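Side-chain contacts in putative Scyalone Dehydratase (Novosphingobium aromaticivorans DSM 12444, PDB 3EF8), which is of unproven function but probably acts as a dehydratase related to scytalone dehydratase, built on the NTF2-like fold: residues Asp19-Leu24 and His72-Ile77; Asp25-Glu30 and Glu61-Phe66; Ile79-Val82 and Glu86-Val89; Asp114-Val117 and Gln122-Phe125. All blocks are in the same frame, centred on the assembly; numbering follows the deposited sequence. Where two conformers were deposited one is given.

Interaction 1: Asp19-Leu24 and His72-Ile77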
loop_
_atom_site.group_PDB
_atom_site.type_symbol
_atom_site.label_atom_id
_atom_site.label_comp_id
_atom_site.label_asym_id
_atom_site.label_seq_id
_atom_site.Cartn_x
_atom_site.Cartn_y
_atom_site.Cartn_z
ATOM N N ASP A 19 2.558 6.990 -11.260
ATOM C CA ASP A 19 2.918 8.290 -11.823
ATOM C C ASP A 19 1.756 9.245 -11.723
ATOM O O ASP A 19 1.897 10.439 -11.417
ATOM C CB ASP A 19 3.280 8.163 -13.309
ATOM C CG ASP A 19 4.636 7.517 -13.547
ATOM O OD1 ASP A 19 5.509 7.432 -12.642
ATOM O OD2 ASP A 19 4.865 7.083 -14.711
ATOM N N TYR A 20 0.548 8.745 -11.966
ATOM C CA TYR A 20 -0.656 9.562 -11.810
ATOM C C TYR A 20 -0.806 10.146 -10.403
ATOM O O TYR A 20 -0.957 11.347 -10.204
ATOM C CB TYR A 20 -1.942 8.780 -12.206
ATOM C CG TYR A 20 -3.238 9.503 -11.932
ATOM C CD1 TYR A 20 -3.802 9.465 -10.686
ATOM C CD2 TYR A 20 -3.880 10.232 -12.915
ATOM C CE1 TYR A 20 -5.001 10.134 -10.379
ATOM C CE2 TYR A 20 -5.082 10.905 -12.610
ATOM C CZ TYR A 20 -5.609 10.833 -11.346
ATOM O OH TYR A 20 -6.782 11.504 -10.992
ATOM N N SER A 21 -0.675 9.281 -9.405
ATOM C CA SER A 21 -0.833 9.694 -8.002
ATOM C C SER A 21 0.269 10.658 -7.597
ATOM O O SER A 21 0.020 11.607 -6.848
ATOM C CB SER A 21 -0.846 8.495 -7.098
ATOM O OG SER A 21 -2.096 7.886 -7.203
ATOM N N TYR A 22 1.459 10.419 -8.119
ATOM C CA TYR A 22 2.606 11.332 -7.874
ATOM C C TYR A 22 2.335 12.721 -8.432
ATOM O O TYR A 22 2.430 13.735 -7.740
ATOM C CB TYR A 22 3.907 10.785 -8.446
ATOM C CG TYR A 22 5.112 11.702 -8.223
ATOM C CD1 TYR A 22 5.657 11.873 -6.960
ATOM C CD2 TYR A 22 5.691 12.389 -9.285
ATOM C CE1 TYR A 22 6.708 12.720 -6.754
ATOM C CE2 TYR A 22 6.721 13.253 -9.086
ATOM C CZ TYR A 22 7.265 13.392 -7.837
ATOM O OH TYR A 22 8.367 14.249 -7.662
ATOM N N HIS A 23 1.994 12.771 -9.710
ATOM C CA HIS A 23 1.708 14.055 -10.314
ATOM C C HIS A 23 0.505 14.789 -9.716
ATOM O O HIS A 23 0.431 15.997 -9.667
ATOM C CB HIS A 23 1.592 13.903 -11.844
ATOM C CG HIS A 23 2.912 13.620 -12.476
ATOM N ND1 HIS A 23 3.986 14.477 -12.337
ATOM C CD2 HIS A 23 3.358 12.563 -13.189
ATOM C CE1 HIS A 23 5.035 13.968 -12.956
ATOM N NE2 HIS A 23 4.684 12.804 -13.476
ATOM N N LEU A 24 -0.411 14.046 -9.152
ATOM C CA LEU A 24 -1.556 14.606 -8.469
ATOM C C LEU A 24 -1.086 15.256 -7.146
ATOM O O LEU A 24 -1.423 16.400 -6.855
ATOM C CB LEU A 24 -2.595 13.494 -8.197
ATOM C CG LEU A 24 -3.840 13.928 -7.455
ATOM C CD1 LEU A 24 -4.564 15.148 -8.126
ATOM C CD2 LEU A 24 -4.813 12.730 -7.313
ATOM N N HIS A 72 -1.528 10.269 -1.785
ATOM C CA HIS A 72 -2.258 9.137 -2.325
ATOM C C HIS A 72 -1.412 7.873 -2.231
ATOM O O HIS A 72 -0.278 7.805 -2.643
ATOM C CB HIS A 72 -2.619 9.387 -3.780
ATOM C CG HIS A 72 -3.691 10.387 -3.969
ATOM N ND1 HIS A 72 -3.491 11.745 -3.793
ATOM C CD2 HIS A 72 -5.007 10.236 -4.251
ATOM C CE1 HIS A 72 -4.641 12.380 -3.958
ATOM N NE2 HIS A 72 -5.578 11.494 -4.260
ATOM N N HIS A 73 -2.052 6.868 -1.657
ATOM C CA HIS A 73 -1.457 5.575 -1.389
ATOM C C HIS A 73 -2.328 4.545 -2.102
ATOM O O HIS A 73 -3.463 4.297 -1.708
ATOM C CB HIS A 73 -1.475 5.313 0.134
ATOM C CG HIS A 73 -0.838 6.421 0.924
ATOM N ND1 HIS A 73 0.409 6.282 1.507
ATOM C CD2 HIS A 73 -1.233 7.697 1.150
ATOM C CE1 HIS A 73 0.745 7.452 2.055
ATOM N NE2 HIS A 73 -0.219 8.324 1.833
ATOM N N ASN A 74 -1.781 3.909 -3.131
ATOM C CA ASN A 74 -2.527 3.019 -4.006
ATOM C C ASN A 74 -2.024 1.629 -3.828
ATOM O O ASN A 74 -0.804 1.407 -3.943
ATOM C CB ASN A 74 -2.305 3.432 -5.450
ATOM C CG ASN A 74 -2.729 4.857 -5.703
ATOM O OD1 ASN A 74 -1.954 5.818 -5.546
ATOM N ND2 ASN A 74 -3.979 5.011 -6.123
ATOM N N SER A 75 -2.927 0.700 -3.542
ATOM C CA SER A 75 -2.541 -0.654 -3.204
ATOM C C SER A 75 -3.589 -1.630 -3.728
ATOM O O SER A 75 -4.619 -1.239 -4.301
ATOM C CB SER A 75 -2.423 -0.822 -1.682
ATOM O OG SER A 75 -3.658 -0.677 -1.028
ATOM N N ASN A 76 -3.362 -2.902 -3.509
ATOM C CA ASN A 76 -4.355 -3.920 -3.802
ATOM C C ASN A 76 -4.742 -3.906 -5.275
ATOM O O ASN A 76 -5.934 -4.122 -5.596
ATOM C CB ASN A 76 -5.612 -3.757 -2.916
ATOM C CG ASN A 76 -5.344 -3.944 -1.437
ATOM O OD1 ASN A 76 -4.521 -3.266 -0.857
ATOM N ND2 ASN A 76 -6.081 -4.844 -0.820
ATOM N N ILE A 77 -3.766 -3.742 -6.155
ATOM C CA ILE A 77 -3.999 -3.592 -7.593
ATOM C C ILE A 77 -4.177 -4.952 -8.266
ATOM O O ILE A 77 -3.309 -5.784 -8.175
ATOM C CB ILE A 77 -2.888 -2.785 -8.242
ATOM C CG1 ILE A 77 -2.865 -1.329 -7.676
ATOM C CG2 ILE A 77 -3.072 -2.730 -9.777
ATOM C CD1 ILE A 77 -1.639 -0.513 -8.047
HETATM O O HOH W 1 -4.871 7.659 -7.137
#
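Ser21 and His72 mark the nearest backbone approach between helix residues 19-24 and strand residues 72-77, their CA atoms 5.9 Å apart. The two axes pass 8.7 Å from each other and run almost antiparallel, at 171°; by the alternation of a strand, His72 and Asn74 point their side chains to the helix. Ser21 is small enough to sit at this close point and polar enough to use it: its hydroxyl donates to the Asn74 amide, with OG 2.7 Å from OD1. The donor lies 31° out of the carbonyl plane. A water ties the same groups a second time, giving a hydrogen to Ser21 OG at 2.8 Å and accepting one from Asn74 ND2 at 3.0 Å. Both ends of the amide are thereby engaged, which fixes which way round it sits. One helical turn on, Leu24 extends its CG anti to the backbone N (chi1 179°), and this brings CD2 over a face of the His72 imidazole, 3.6 Å from the ring centroid. The contact is CH-pi, with the methyl displaced toward the CE1-NE2 side of the ring. The ring's ND1 is hydrogen-bonded to Asp25. Asn74 also meets the second subunit, where Asn76 OD1 accepts from its backbone N. A long N-terminal helix lying along the concave face of a strongly curved sheet in this way is the hallmark of the NTF2-like alpha+beta cone.

Interaction 2: Asp25-Glu30 and Glu61-Phe66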
loop_
_atom_site.group_PDB
_atom_site.type_symbol
_atom_site.label_atom_id
_atom_site.label_comp_id
_atom_site.label_asym_id
_atom_site.label_seq_id
_atom_site.Cartn_x
_atom_site.Cartn_y
_atom_site.Cartn_z
ATOM N N ASP A 25 -0.287 14.511 -6.363
ATOM C CA ASP A 25 0.220 15.039 -5.105
ATOM C C ASP A 25 1.170 16.215 -5.349
ATOM O O ASP A 25 1.324 17.110 -4.499
ATOM C CB ASP A 25 0.918 13.963 -4.321
ATOM C CG ASP A 25 -0.045 12.922 -3.713
ATOM O OD1 ASP A 25 -1.264 13.178 -3.658
ATOM O OD2 ASP A 25 0.432 11.804 -3.371
HETATM N N MSE A 26 1.770 16.258 -6.533
HETATM C CA MSE A 26 2.704 17.349 -6.925
HETATM C C MSE A 26 1.979 18.533 -7.564
HETATM O O MSE A 26 2.605 19.545 -7.867
HETATM C CB MSE A 26 3.734 16.850 -7.888
HETATM C CG MSE A 26 4.647 15.829 -7.310
HETATM SE SE MSE A 26 5.918 16.654 -6.032
HETATM C CE MSE A 26 6.981 17.581 -7.379
ATOM N N ASN A 27 0.684 18.441 -7.755
ATOM C CA ASN A 27 -0.105 19.483 -8.462
ATOM C C ASN A 27 0.414 19.730 -9.891
ATOM O O ASN A 27 0.770 20.880 -10.255
ATOM C CB ASN A 27 -0.135 20.776 -7.658
ATOM C CG ASN A 27 -1.085 21.783 -8.241
ATOM O OD1 ASN A 27 -1.968 21.411 -8.993
ATOM N ND2 ASN A 27 -0.874 23.054 -7.929
ATOM N N HIS A 28 0.481 18.658 -10.678
ATOM C CA HIS A 28 0.943 18.721 -12.059
ATOM C C HIS A 28 -0.212 18.320 -12.992
ATOM O O HIS A 28 -0.188 17.221 -13.553
ATOM C CB HIS A 28 2.114 17.773 -12.325
ATOM C CG HIS A 28 3.377 18.084 -11.577
ATOM N ND1 HIS A 28 4.388 17.171 -11.437
ATOM C CD2 HIS A 28 3.814 19.225 -10.982
ATOM C CE1 HIS A 28 5.385 17.718 -10.761
ATOM N NE2 HIS A 28 5.079 18.974 -10.499
ATOM N N PRO A 29 -1.196 19.207 -13.184
ATOM C CA PRO A 29 -2.393 18.816 -13.972
ATOM C C PRO A 29 -2.138 18.442 -15.428
ATOM O O PRO A 29 -2.835 17.582 -15.989
ATOM C CB PRO A 29 -3.324 20.015 -13.853
ATOM C CG PRO A 29 -2.453 21.135 -13.405
ATOM C CD PRO A 29 -1.332 20.557 -12.627
ATOM N N GLU A 30 -1.154 19.026 -16.079
ATOM C CA GLU A 30 -0.860 18.624 -17.453
ATOM C C GLU A 30 -0.271 17.237 -17.576
ATOM O O GLU A 30 -0.512 16.486 -18.555
ATOM C CB GLU A 30 -0.023 19.659 -18.201
ATOM C CG GLU A 30 -0.928 20.739 -18.767
ATOM C CD GLU A 30 -1.887 20.278 -19.905
ATOM O OE1 GLU A 30 -1.417 19.755 -20.949
ATOM O OE2 GLU A 30 -3.116 20.517 -19.774
ATOM N N GLU A 61 -8.980 21.677 -11.852
ATOM C CA GLU A 61 -8.869 23.073 -11.463
ATOM C C GLU A 61 -8.993 23.207 -9.940
ATOM O O GLU A 61 -9.910 22.656 -9.313
ATOM C CB GLU A 61 -9.946 23.917 -12.175
ATOM N N GLY A 62 -8.057 23.931 -9.345
ATOM C CA GLY A 62 -8.154 24.251 -7.918
ATOM C C GLY A 62 -7.404 23.336 -6.970
ATOM O O GLY A 62 -7.360 23.589 -5.753
ATOM N N ILE A 63 -6.828 22.272 -7.523
ATOM C CA ILE A 63 -5.992 21.333 -6.729
ATOM C C ILE A 63 -4.984 22.133 -5.921
ATOM O O ILE A 63 -4.752 21.866 -4.758
ATOM C CB ILE A 63 -5.214 20.311 -7.608
ATOM C CG1 ILE A 63 -6.158 19.300 -8.240
ATOM C CG2 ILE A 63 -4.149 19.517 -6.777
ATOM C CD1 ILE A 63 -5.458 18.359 -9.169
ATOM N N GLY A 64 -4.434 23.167 -6.544
ATOM C CA GLY A 64 -3.350 23.931 -5.966
ATOM C C GLY A 64 -3.825 24.962 -4.972
ATOM O O GLY A 64 -3.057 25.436 -4.130
ATOM N N THR A 65 -5.102 25.278 -5.054
ATOM C CA THR A 65 -5.667 26.389 -4.290
ATOM C C THR A 65 -6.491 25.924 -3.100
ATOM O O THR A 65 -6.474 26.533 -2.023
ATOM C CB THR A 65 -6.542 27.292 -5.201
ATOM O OG1 THR A 65 -7.499 26.489 -5.901
ATOM C CG2 THR A 65 -5.665 28.034 -6.207
ATOM N N PHE A 66 -7.215 24.828 -3.276
ATOM C CA PHE A 66 -8.089 24.317 -2.212
ATOM C C PHE A 66 -7.369 23.362 -1.250
ATOM O O PHE A 66 -7.854 23.099 -0.151
ATOM C CB PHE A 66 -9.324 23.641 -2.808
ATOM C CG PHE A 66 -10.312 24.614 -3.406
#
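Asn27 and Gly64 bring the two segments closest, CA to CA 6.0 Å, where the turn between two helices at 25-30 passes the short, weakly bonded helix around 63-66. The Asn27 carboxamide carries the whole contact. Its CG lies anti to the backbone N (chi1 -172°), which carries the flat group across to the other segment. There its two ends meet different surfaces: ND2 rests 3.3 Å from Gly64 CA, while OD1 lies 3.6 Å from Ile63 CG2. The Asn27 and Ile63 side chains pass antiparallel to each other, and these are van der Waals contacts. Gly64 suits its place because the amide nitrogen occupies the space that a CB would need. Asn27 itself has positive phi and ends the preceding helix in a Schellman motif, a conformation that asparagine tolerates better than most residues; His28 then takes the N-cap position of the next helix, which Pro29 opens. Gly62 also has positive phi, and at its backbone angles a side chain would collide with the carbonyl O of Glu61. Its own carbonyl oxygen gathers three donors: Phe66 N at 2.8 Å, Thr65 N at 2.9 Å and Thr65 OG1 at 2.9 Å, the hydroxyl 30° out of the carbonyl plane. Asn27 ND2 has its hydrogen-bond partner in the second subunit, Ala149 O. Arg148 of that subunit, in its C-terminal tail, donates to Ile63 O.

Interaction 3: Ile79-Val82 and Glu86-Val89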
loop_
_atom_site.group_PDB
_atom_site.type_symbol
_atom_site.label_atom_id
_atom_site.label_comp_id
_atom_site.label_asym_id
_atom_site.label_seq_id
_atom_site.Cartn_x
_atom_site.Cartn_y
_atom_site.Cartn_z
ATOM N N ILE A 79 -5.330 -6.759 -11.880
ATOM C CA ILE A 79 -5.352 -6.466 -13.317
ATOM C C ILE A 79 -5.821 -7.675 -14.094
ATOM O O ILE A 79 -5.274 -8.736 -13.938
ATOM C CB ILE A 79 -3.963 -6.077 -13.787
ATOM C CG1 ILE A 79 -3.482 -4.818 -13.008
ATOM C CG2 ILE A 79 -3.992 -5.810 -15.327
ATOM C CD1 ILE A 79 -2.035 -4.411 -13.305
ATOM N N ASP A 80 -6.834 -7.458 -14.914
ATOM C CA ASP A 80 -7.364 -8.489 -15.838
ATOM C C ASP A 80 -7.218 -7.933 -17.243
ATOM O O ASP A 80 -7.842 -6.956 -17.589
ATOM C CB ASP A 80 -8.832 -8.774 -15.569
ATOM C CG ASP A 80 -9.082 -9.353 -14.192
ATOM O OD1 ASP A 80 -8.238 -10.125 -13.745
ATOM O OD2 ASP A 80 -10.134 -9.047 -13.590
ATOM N N PHE A 81 -6.409 -8.602 -18.049
ATOM C CA PHE A 81 -6.221 -8.203 -19.425
ATOM C C PHE A 81 -7.381 -8.616 -20.328
ATOM O O PHE A 81 -7.789 -9.780 -20.304
ATOM C CB PHE A 81 -4.923 -8.744 -19.984
ATOM C CG PHE A 81 -3.711 -8.087 -19.411
ATOM C CD1 PHE A 81 -3.254 -6.869 -19.910
ATOM C CD2 PHE A 81 -3.062 -8.670 -18.364
ATOM C CE1 PHE A 81 -2.142 -6.253 -19.367
ATOM C CE2 PHE A 81 -1.967 -8.058 -17.806
ATOM C CZ PHE A 81 -1.498 -6.866 -18.305
ATOM N N VAL A 82 -7.907 -7.652 -21.071
ATOM C CA VAL A 82 -8.844 -7.967 -22.172
ATOM C C VAL A 82 -7.991 -8.441 -23.325
ATOM O O VAL A 82 -8.197 -9.542 -23.876
ATOM C CB VAL A 82 -9.703 -6.783 -22.541
ATOM C CG1 VAL A 82 -10.614 -7.178 -23.723
ATOM C CG2 VAL A 82 -10.541 -6.360 -21.332
ATOM N N GLU A 86 -5.351 -3.577 -23.592
ATOM C CA GLU A 86 -6.559 -3.197 -22.850
ATOM C C GLU A 86 -6.707 -4.041 -21.612
ATOM O O GLU A 86 -6.684 -5.265 -21.669
ATOM C CB GLU A 86 -7.841 -3.362 -23.685
ATOM C CG GLU A 86 -9.131 -2.946 -22.980
ATOM C CD GLU A 86 -10.420 -3.239 -23.749
ATOM O OE1 GLU A 86 -10.342 -3.560 -24.953
ATOM O OE2 GLU A 86 -11.506 -3.083 -23.176
ATOM N N ALA A 87 -6.818 -3.380 -20.460
ATOM C CA ALA A 87 -6.974 -4.098 -19.223
ATOM C C ALA A 87 -7.976 -3.394 -18.339
ATOM O O ALA A 87 -8.109 -2.166 -18.355
ATOM C CB ALA A 87 -5.623 -4.236 -18.498
ATOM N N ASN A 88 -8.609 -4.203 -17.505
ATOM C CA ASN A 88 -9.537 -3.767 -16.472
ATOM C C ASN A 88 -8.797 -3.937 -15.138
ATOM O O ASN A 88 -8.140 -4.937 -14.875
ATOM C CB ASN A 88 -10.779 -4.633 -16.490
ATOM C CG ASN A 88 -11.572 -4.475 -17.755
ATOM O OD1 ASN A 88 -11.568 -3.410 -18.344
ATOM N ND2 ASN A 88 -12.291 -5.548 -18.166
ATOM N N VAL A 89 -8.876 -2.894 -14.322
ATOM C CA VAL A 89 -8.124 -2.863 -13.066
ATOM C C VAL A 89 -9.030 -2.508 -11.895
ATOM O O VAL A 89 -9.889 -1.620 -11.985
ATOM C CB VAL A 89 -7.042 -1.786 -13.139
ATOM C CG1 VAL A 89 -6.027 -1.870 -11.933
ATOM C CG2 VAL A 89 -6.264 -1.909 -14.491
HETATM O O HOH W 2 -12.384 -7.776 -15.864
#
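Ile79 holds CG1 beside its backbone N (chi1 -60°) and Val89 turns CG1 anti to its own (chi1 -170°), so that these two branches lie side by side 4.0 Å apart. The other Ile79 branch, CG2, reaches Ala87 CB at 3.9 Å, and Phe81 brings CD1 to 3.8 Å from the same methyl. Ala87 is small enough to let both larger neighbours close over it. Between these pairs, Asp80 and Asn88 form a hydrogen-bonded antiparallel pair, their side chains on the opposite face: Asp80 N to Asn88 O is 2.8 Å and nearly straight, and Asn88 N to Asp80 O is 2.9 Å. Where the chain turns at Val82, Val82 N still donates to Glu86 O at 2.7 Å, though bent to 140°. Val82 also packs its branches against the carboxylate end of the extended Glu86 chain and Asn88 ND2. On the face with Asp80, a water accepts from Asn88 ND2 but reaches Asp80 OD2 only weakly. Asp80 OD1 forms a salt bridge with Arg15 of the third subunit, and Asn88 OD1 a hydrogen bond with Thr115. The chemistry thus divides the hairpin end into an apolar face packed against helix 3-25 and a polar face that reaches a neighbouring subunit through Asp80.

Interaction 4: Asp114-Val117 and Gln122-Phe125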
loop_
_atom_site.group_PDB
_atom_site.type_symbol
_atom_site.label_atom_id
_atom_site.label_comp_id
_atom_site.label_asym_id
_atom_site.label_seq_id
_atom_site.Cartn_x
_atom_site.Cartn_y
_atom_site.Cartn_z
ATOM N N ASP A 114 -11.058 0.750 -13.102
ATOM C CA ASP A 114 -10.490 1.399 -14.247
ATOM C C ASP A 114 -10.422 0.492 -15.466
ATOM O O ASP A 114 -10.347 -0.735 -15.345
ATOM C CB ASP A 114 -9.036 1.830 -13.919
ATOM C CG ASP A 114 -8.917 2.793 -12.727
ATOM O OD1 ASP A 114 -9.788 3.691 -12.573
ATOM O OD2 ASP A 114 -7.897 2.642 -11.989
ATOM N N THR A 115 -10.492 1.106 -16.643
ATOM C CA THR A 115 -10.039 0.484 -17.878
ATOM C C THR A 115 -8.932 1.343 -18.444
ATOM O O THR A 115 -9.095 2.586 -18.595
ATOM C CB THR A 115 -11.190 0.351 -18.908
ATOM O OG1 THR A 115 -12.206 -0.496 -18.349
ATOM C CG2 THR A 115 -10.674 -0.230 -20.270
ATOM N N VAL A 116 -7.812 0.688 -18.682
ATOM C CA VAL A 116 -6.618 1.266 -19.240
ATOM C C VAL A 116 -6.359 0.669 -20.639
ATOM O O VAL A 116 -6.686 -0.486 -20.932
ATOM C CB VAL A 116 -5.403 1.098 -18.279
ATOM C CG1 VAL A 116 -5.697 1.846 -16.964
ATOM C CG2 VAL A 116 -5.080 -0.347 -18.040
ATOM N N VAL A 117 -5.810 1.505 -21.507
ATOM C CA VAL A 117 -5.471 1.108 -22.873
ATOM C C VAL A 117 -4.073 1.543 -23.184
ATOM O O VAL A 117 -3.615 2.555 -22.700
ATOM C CB VAL A 117 -6.484 1.712 -23.897
ATOM C CG1 VAL A 117 -7.871 1.097 -23.693
ATOM C CG2 VAL A 117 -6.516 3.254 -23.776
ATOM N N GLN A 122 2.412 3.683 -24.433
ATOM C CA GLN A 122 2.032 4.223 -23.110
ATOM C C GLN A 122 0.637 3.809 -22.683
ATOM O O GLN A 122 -0.346 3.970 -23.408
ATOM C CB GLN A 122 2.059 5.747 -23.169
ATOM C CG GLN A 122 1.528 6.500 -21.938
ATOM C CD GLN A 122 2.485 6.428 -20.750
ATOM O OE1 GLN A 122 3.665 6.772 -20.887
ATOM N NE2 GLN A 122 1.983 5.997 -19.571
ATOM N N TRP A 123 0.541 3.294 -21.455
ATOM C CA TRP A 123 -0.767 3.041 -20.873
ATOM C C TRP A 123 -1.407 4.334 -20.446
ATOM O O TRP A 123 -0.767 5.217 -19.881
ATOM C CB TRP A 123 -0.654 2.063 -19.685
ATOM C CG TRP A 123 -0.310 0.636 -20.127
ATOM C CD1 TRP A 123 0.911 0.074 -20.192
ATOM C CD2 TRP A 123 -1.237 -0.371 -20.592
ATOM N NE1 TRP A 123 0.830 -1.233 -20.638
ATOM C CE2 TRP A 123 -0.479 -1.509 -20.919
ATOM C CE3 TRP A 123 -2.613 -0.402 -20.782
ATOM C CZ2 TRP A 123 -1.068 -2.687 -21.370
ATOM C CZ3 TRP A 123 -3.187 -1.579 -21.241
ATOM C CH2 TRP A 123 -2.416 -2.690 -21.526
ATOM N N LYS A 124 -2.686 4.419 -20.706
ATOM C CA LYS A 124 -3.512 5.564 -20.380
ATOM C C LYS A 124 -4.848 5.108 -19.889
ATOM O O LYS A 124 -5.306 4.018 -20.215
ATOM C CB LYS A 124 -3.706 6.468 -21.619
ATOM C CG LYS A 124 -2.401 7.065 -22.107
ATOM C CD LYS A 124 -2.658 8.054 -23.208
ATOM C CE LYS A 124 -1.375 8.674 -23.679
ATOM N NZ LYS A 124 -1.680 9.553 -24.872
ATOM N N PHE A 125 -5.458 5.953 -19.075
ATOM C CA PHE A 125 -6.818 5.717 -18.668
ATOM C C PHE A 125 -7.828 5.970 -19.753
ATOM O O PHE A 125 -7.863 7.035 -20.345
ATOM C CB PHE A 125 -7.246 6.529 -17.436
ATOM C CG PHE A 125 -6.442 6.183 -16.177
ATOM C CD1 PHE A 125 -6.682 5.007 -15.494
ATOM C CD2 PHE A 125 -5.483 7.070 -15.662
ATOM C CE1 PHE A 125 -5.979 4.699 -14.335
ATOM C CE2 PHE A 125 -4.753 6.757 -14.537
ATOM C CZ PHE A 125 -5.044 5.597 -13.854
#
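Val117 and Lys124 exchange two backbone hydrogen bonds, Val117 N to Lys124 O and Lys124 N to Val117 O, each 2.9 Å long, with N-H...O angles of 165° and 154°. Lys124 O takes in addition a CA-H contact from Val116 CA at 3.2 Å. A further bond stiffens one strand from within: Gln122 folds back so that NE2 donates to Trp123 O on a lone pair, in the carbonyl plane. Next outward, the Asp114 side chain passes Phe125 at a slant, carboxylate and ring planes 67° apart, with Asp114 OD2 lying 3.7 Å from Phe125 CE1. OD2 forms a salt bridge with Arg128. Val116 fills the space between the two aromatic side chains. Its rotamer aims CG1 alongside Phe125, where it meets CD1 at 3.6 Å, and CG2 at the indole, 3.7 Å from Trp123 CE3. A branched residue suits this wedge because one methyl serves each ring. The indole is also held at its rim, with Val116 O near the ring plane 3.7 Å from Trp123 CZ3 and its NE1 bonded to Glu9. Lys124, on the face shared with Val117, stretches its aliphatic chain away. Met16 and Ile13 of helix 3-25 pack on the face of Val116 and the two aromatic residues. This is an antiparallel beta hairpin of strands 106-119 and 122-136, whose apolar side meets the long helix as in the NTF2-like cone.

Along the chain interaction 1 spans residues 19 to 77 and encloses interaction 2, and interactions 3 and 4 follow in turn. Helix 3-25 runs through the set: interaction 1 uses it, interaction 2 begins at its C-terminal end, and the hairpins of interactions 3 and 4 pack against it. Interactions 1, 3 and 4 share one sheet, with strands 67-81, 86-99, 106-119 and 122-136 adjacent in that order. The centres of interactions 3 and 4 are about 9 Å apart, joined by backbone bonds between 86-89 and 114-117, whereas those of 2 and 3 are about 28 Å apart, on opposite sides of the chain's centre. Interactions 1 and 2 touch the second subunit, 1 and 3 the third.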